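Local coordinates for F5/8 type C domain protein (Bacteroides ovatus, PDB 4ZRX) that probably hydrolyses alpha-L-fucosidic linkages, pairing a TIM-barrel alpha-L-fucosidase domain with an F5/8 type C domain of the kind that often binds carbohydrate, at residues Y315-S318 and V319-S323; Y37-Q40 and Q41-L44. One frame throughout, in Å; residues are numbered along the deposited sequence.

Interaction 1: residues Y315-S318 and V319-S323; sequences YFQS and VGYNS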
# COMPACT_ATOMS: atom_id res chain seq x y z
N TYR A 315 -6.61 -1.04 0.46
CA TYR A 315 -7.54 0.07 0.43
C TYR A 315 -8.13 0.34 1.81
O TYR A 315 -8.10 1.47 2.33
CB TYR A 315 -8.59 -0.21 -0.65
CG TYR A 315 -9.57 0.90 -0.83
CD1 TYR A 315 -9.27 2.04 -1.60
CD2 TYR A 315 -10.78 0.86 -0.17
CE1 TYR A 315 -10.17 3.09 -1.73
CE2 TYR A 315 -11.71 1.89 -0.35
CZ TYR A 315 -11.38 3.01 -1.10
OH TYR A 315 -12.28 4.05 -1.27
N PHE A 316 -8.62 -0.70 2.44
CA PHE A 316 -9.18 -0.55 3.79
C PHE A 316 -8.19 -0.15 4.85
O PHE A 316 -8.58 0.47 5.80
CB PHE A 316 -10.00 -1.80 4.17
CG PHE A 316 -11.29 -1.91 3.39
CD1 PHE A 316 -12.32 -1.03 3.63
CD2 PHE A 316 -11.49 -2.91 2.47
CE1 PHE A 316 -13.48 -1.08 2.92
CE2 PHE A 316 -12.65 -2.98 1.76
CZ PHE A 316 -13.65 -2.09 1.98
N GLN A 317 -6.91 -0.47 4.66
CA GLN A 317 -5.88 -0.10 5.56
C GLN A 317 -5.10 1.16 5.16
O GLN A 317 -4.04 1.44 5.72
CB GLN A 317 -4.89 -1.26 5.72
CG GLN A 317 -5.51 -2.55 6.36
CD GLN A 317 -4.50 -3.71 6.16
OE1 GLN A 317 -4.32 -4.20 5.05
NE2 GLN A 317 -3.78 -3.97 7.12
N SER A 318 -5.62 1.86 4.17
CA SER A 318 -5.07 3.12 3.72
C SER A 318 -6.15 4.17 3.71
O SER A 318 -6.25 4.95 4.65
CB SER A 318 -4.35 2.99 2.38
OG SER A 318 -5.15 2.39 1.38
N VAL A 319 -6.96 4.22 2.66
CA VAL A 319 -8.08 5.12 2.59
C VAL A 319 -8.98 4.92 3.82
O VAL A 319 -9.47 5.87 4.40
CB VAL A 319 -8.86 4.90 1.31
CG1 VAL A 319 -10.10 5.77 1.25
CG2 VAL A 319 -7.93 5.23 0.15
N GLY A 320 -9.16 3.66 4.22
CA GLY A 320 -9.92 3.39 5.42
C GLY A 320 -9.25 3.65 6.75
O GLY A 320 -9.89 3.47 7.80
N TYR A 321 -7.97 4.02 6.73
CA TYR A 321 -7.17 4.32 7.90
C TYR A 321 -6.65 5.77 7.82
O TYR A 321 -5.58 6.09 8.35
CB TYR A 321 -5.97 3.38 8.00
CG TYR A 321 -6.20 1.97 8.53
CD1 TYR A 321 -7.46 1.47 8.89
CD2 TYR A 321 -5.08 1.15 8.76
CE1 TYR A 321 -7.60 0.17 9.38
CE2 TYR A 321 -5.22 -0.15 9.25
CZ TYR A 321 -6.46 -0.62 9.53
OH TYR A 321 -6.66 -1.91 10.01
N ASN A 322 -7.41 6.67 7.21
CA ASN A 322 -7.08 8.09 7.24
C ASN A 322 -5.75 8.40 6.53
O ASN A 322 -5.01 9.29 6.99
CB ASN A 322 -7.11 8.58 8.69
CG ASN A 322 -7.07 10.10 8.83
OD1 ASN A 322 -7.53 10.85 7.97
ND2 ASN A 322 -6.48 10.55 9.92
N SER A 323 -5.46 7.67 5.47
CA SER A 323 -4.33 7.95 4.57
C SER A 323 -4.87 8.09 3.15
O SER A 323 -5.90 7.54 2.78
CB SER A 323 -3.26 6.86 4.58
OG SER A 323 -2.48 6.91 5.80
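Tyr-321 lays its ring back over the backbone of Gln-317. The CA of Gln-317 sits over one ring face, 3.6 Å from the centroid and offset toward the rim, forming a CH-pi contact. The aliphatic CB and CG of Gln-317 run alongside the ring, pointing the same way, while CD2 of Tyr-321 comes to 3.2 Å from the O of Gln-317. Swinging CG of Tyr-321 beside its own backbone N (chi1 -78°) turns the ring back toward the helix end. With an alanine here the CA and aliphatic stem of Gln-317 would probably lose their aromatic cover. A second CH-pi contact forms two residues earlier in the chain: CB of Val-319 covers a face of the Tyr-315 ring. The two methyls divide the ring between them, with Val-319 CG2 at 3.6 Å from Tyr-315 CE1 and Val-319 CG1 nearest CZ and OH.

Backbone bonds set both pairs in place. Gly-320 N donates to Tyr-315 O at 3.1 Å, nearly straight (171°) and in the carbonyl plane; Ser-318 N shares that acceptor. Tyr-321 N closes the Ser-318 to Tyr-321 type I turn on Ser-318 O at 2.9 Å, and a second type I turn, Val-319 to Asn-322, overlaps it; Ser-323 N reaches the same oxygen from the opposite face of its plane, also at 2.9 Å. Further out, Ser-318 OG bonds back to Ile-314 O, and Tyr-315 and Val-319 both touch Met-428 of strand 427-431. Helix 308-316 thus ends in a compact double turn feeding strand 324-328, the alpha-to-beta connection of a beta-alpha-beta crossover in the TIM barrel.

Interaction 2: residues Y37-Q40 and Q41-L44; sequences YAWQ and QMEL. With EDO (1,2-ethanediol), chain F.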
# COMPACT_ATOMS: atom_id res chain seq x y z
N TYR A 37 -5.91 19.93 2.16
CA TYR A 37 -7.27 19.43 2.24
C TYR A 37 -7.72 18.89 0.93
O TYR A 37 -8.26 17.79 0.85
CB TYR A 37 -8.18 20.57 2.70
CG TYR A 37 -9.57 20.16 3.00
CD1 TYR A 37 -9.87 19.44 4.13
CD2 TYR A 37 -10.59 20.48 2.17
CE1 TYR A 37 -11.21 19.07 4.39
CE2 TYR A 37 -11.89 20.15 2.45
CZ TYR A 37 -12.18 19.48 3.56
OH TYR A 37 -13.45 19.07 3.82
N ALA A 38 -7.42 19.62 -0.15
CA ALA A 38 -7.74 19.14 -1.49
C ALA A 38 -7.00 17.82 -1.81
O ALA A 38 -7.55 16.88 -2.39
CB ALA A 38 -7.39 20.22 -2.54
N TRP A 39 -5.75 17.74 -1.40
CA TRP A 39 -4.98 16.50 -1.60
C TRP A 39 -5.66 15.32 -0.93
O TRP A 39 -5.82 14.25 -1.54
CB TRP A 39 -3.55 16.74 -1.08
CG TRP A 39 -2.72 15.48 -1.02
CD1 TRP A 39 -1.96 14.91 -2.01
CD2 TRP A 39 -2.57 14.67 0.11
NE1 TRP A 39 -1.37 13.76 -1.55
CE2 TRP A 39 -1.76 13.57 -0.26
CE3 TRP A 39 -3.12 14.71 1.39
CZ2 TRP A 39 -1.42 12.54 0.66
CZ3 TRP A 39 -2.77 13.71 2.29
CH2 TRP A 39 -1.95 12.64 1.89
N GLN A 40 -6.09 15.52 0.30
CA GLN A 40 -6.73 14.50 1.12
C GLN A 40 -7.99 13.96 0.40
O GLN A 40 -8.27 12.77 0.41
CB GLN A 40 -7.13 15.08 2.47
CG GLN A 40 -7.52 14.06 3.50
CD GLN A 40 -6.33 13.51 4.21
OE1 GLN A 40 -5.70 14.21 4.97
NE2 GLN A 40 -5.99 12.24 3.96
N GLN A 41 -8.72 14.85 -0.23
CA GLN A 41 -9.95 14.49 -0.94
C GLN A 41 -9.73 13.59 -2.09
O GLN A 41 -10.66 12.84 -2.47
CB GLN A 41 -10.74 15.67 -1.44
CG GLN A 41 -10.91 16.78 -0.48
CD GLN A 41 -11.60 16.44 0.72
OE1 GLN A 41 -12.72 15.90 0.67
NE2 GLN A 41 -11.00 16.77 1.90
N MSE A 42 -8.53 13.59 -2.68
CA MSE A 42 -8.31 12.67 -3.80
C MSE A 42 -8.47 11.24 -3.42
O MSE A 42 -8.97 10.47 -4.24
CB MSE A 42 -6.93 12.89 -4.43
CG MSE A 42 -6.72 14.29 -4.94
SE MSE A 42 -5.04 14.41 -5.95
CE MSE A 42 -3.87 14.17 -4.47
N GLU A 43 -7.93 10.84 -2.27
CA GLU A 43 -7.98 9.51 -1.69
C GLU A 43 -7.13 8.48 -2.38
O GLU A 43 -6.47 7.70 -1.69
CB GLU A 43 -9.41 8.93 -1.55
CG GLU A 43 -10.34 9.78 -0.72
CD GLU A 43 -11.71 9.15 -0.46
OE1 GLU A 43 -12.02 8.07 -1.05
OE2 GLU A 43 -12.51 9.83 0.24
N LEU A 44 -7.21 8.42 -3.71
CA LEU A 44 -6.66 7.30 -4.49
C LEU A 44 -5.92 7.84 -5.67
O LEU A 44 -6.55 8.40 -6.57
CB LEU A 44 -7.77 6.34 -4.95
CG LEU A 44 -7.34 5.12 -5.72
CD1 LEU A 44 -6.54 4.24 -4.80
CD2 LEU A 44 -8.58 4.44 -6.28
C1 EDO F . -14.93 6.25 -1.24
O1 EDO F . -14.62 7.66 -1.41
C2 EDO F . -14.58 5.66 0.14
O2 EDO F . -15.64 5.98 1.06
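Tyr-37 O accepts the N-H of Gln-41 at 3.2 Å in a regular i to i+4 bond, but Met-42 N divides between Trp-39 O at 3.0 Å and a weak bond to Ala-38 O, before Glu-43 leaves the helix with a positive phi of 72°. This is the frayed carboxyl end of helix 34-42, which runs straight into strand 44-48 of the TIM barrel.

Gln-41 folds back on its own helix. Bent at chi2 (-62°), its side chain brings NE2 to 3.1 Å from Tyr-37 O, so this carbonyl receives both the backbone and the side-chain nitrogen of one residue. The oxygen lies in the amide plane of Gln-41, whereas NE2 stands above the carbonyl plane of Tyr-37. The same NE2 rests over the centre of the Tyr-37 ring, 3.3 Å above it, with ring and amide planes 36° apart; one residue thus offers NE2 both a carbonyl acceptor and a ring face, roughly at right angles as seen from the nitrogen.

On the buried side, the selenomethionine Met-42 crosses Trp-39 at about a right angle, and its CE comes tightly to 3.2 Å from Trp-39 CD1. The indole packs onward against Val-324 and Pro-284 of neighbouring barrel strands. The extended side chain of Glu-43 has its OE2 held by Tyr-425 OH and a salt bridge to Lys-426, while a 1,2-ethanediol, probably from the crystallisation liquor, donates from its O1 to Glu-43 OE1 at 2.7 Å.

How the interactions relate
Interactions 1 and 2 each lie where a helix gives way to a barrel strand, and those strands, 324-328 and 44-48, are parallel neighbours. Their centres are about 12 Å apart, and they meet at Glu-43, whose O packs 3.4 Å from Val-319 CG2. Tyr-425 joins them too, its N bonded to Asn-322 OD1 and its OH to Glu-43 OE2. The ethanediol on Glu-43 also lies by Tyr-315, whose OH is 3.1 Å from its C2. Both connections enter the amino ends of their strands; TIM-barrel active sites lie at the carboxyl ends, so these contacts are probably remote from catalysis.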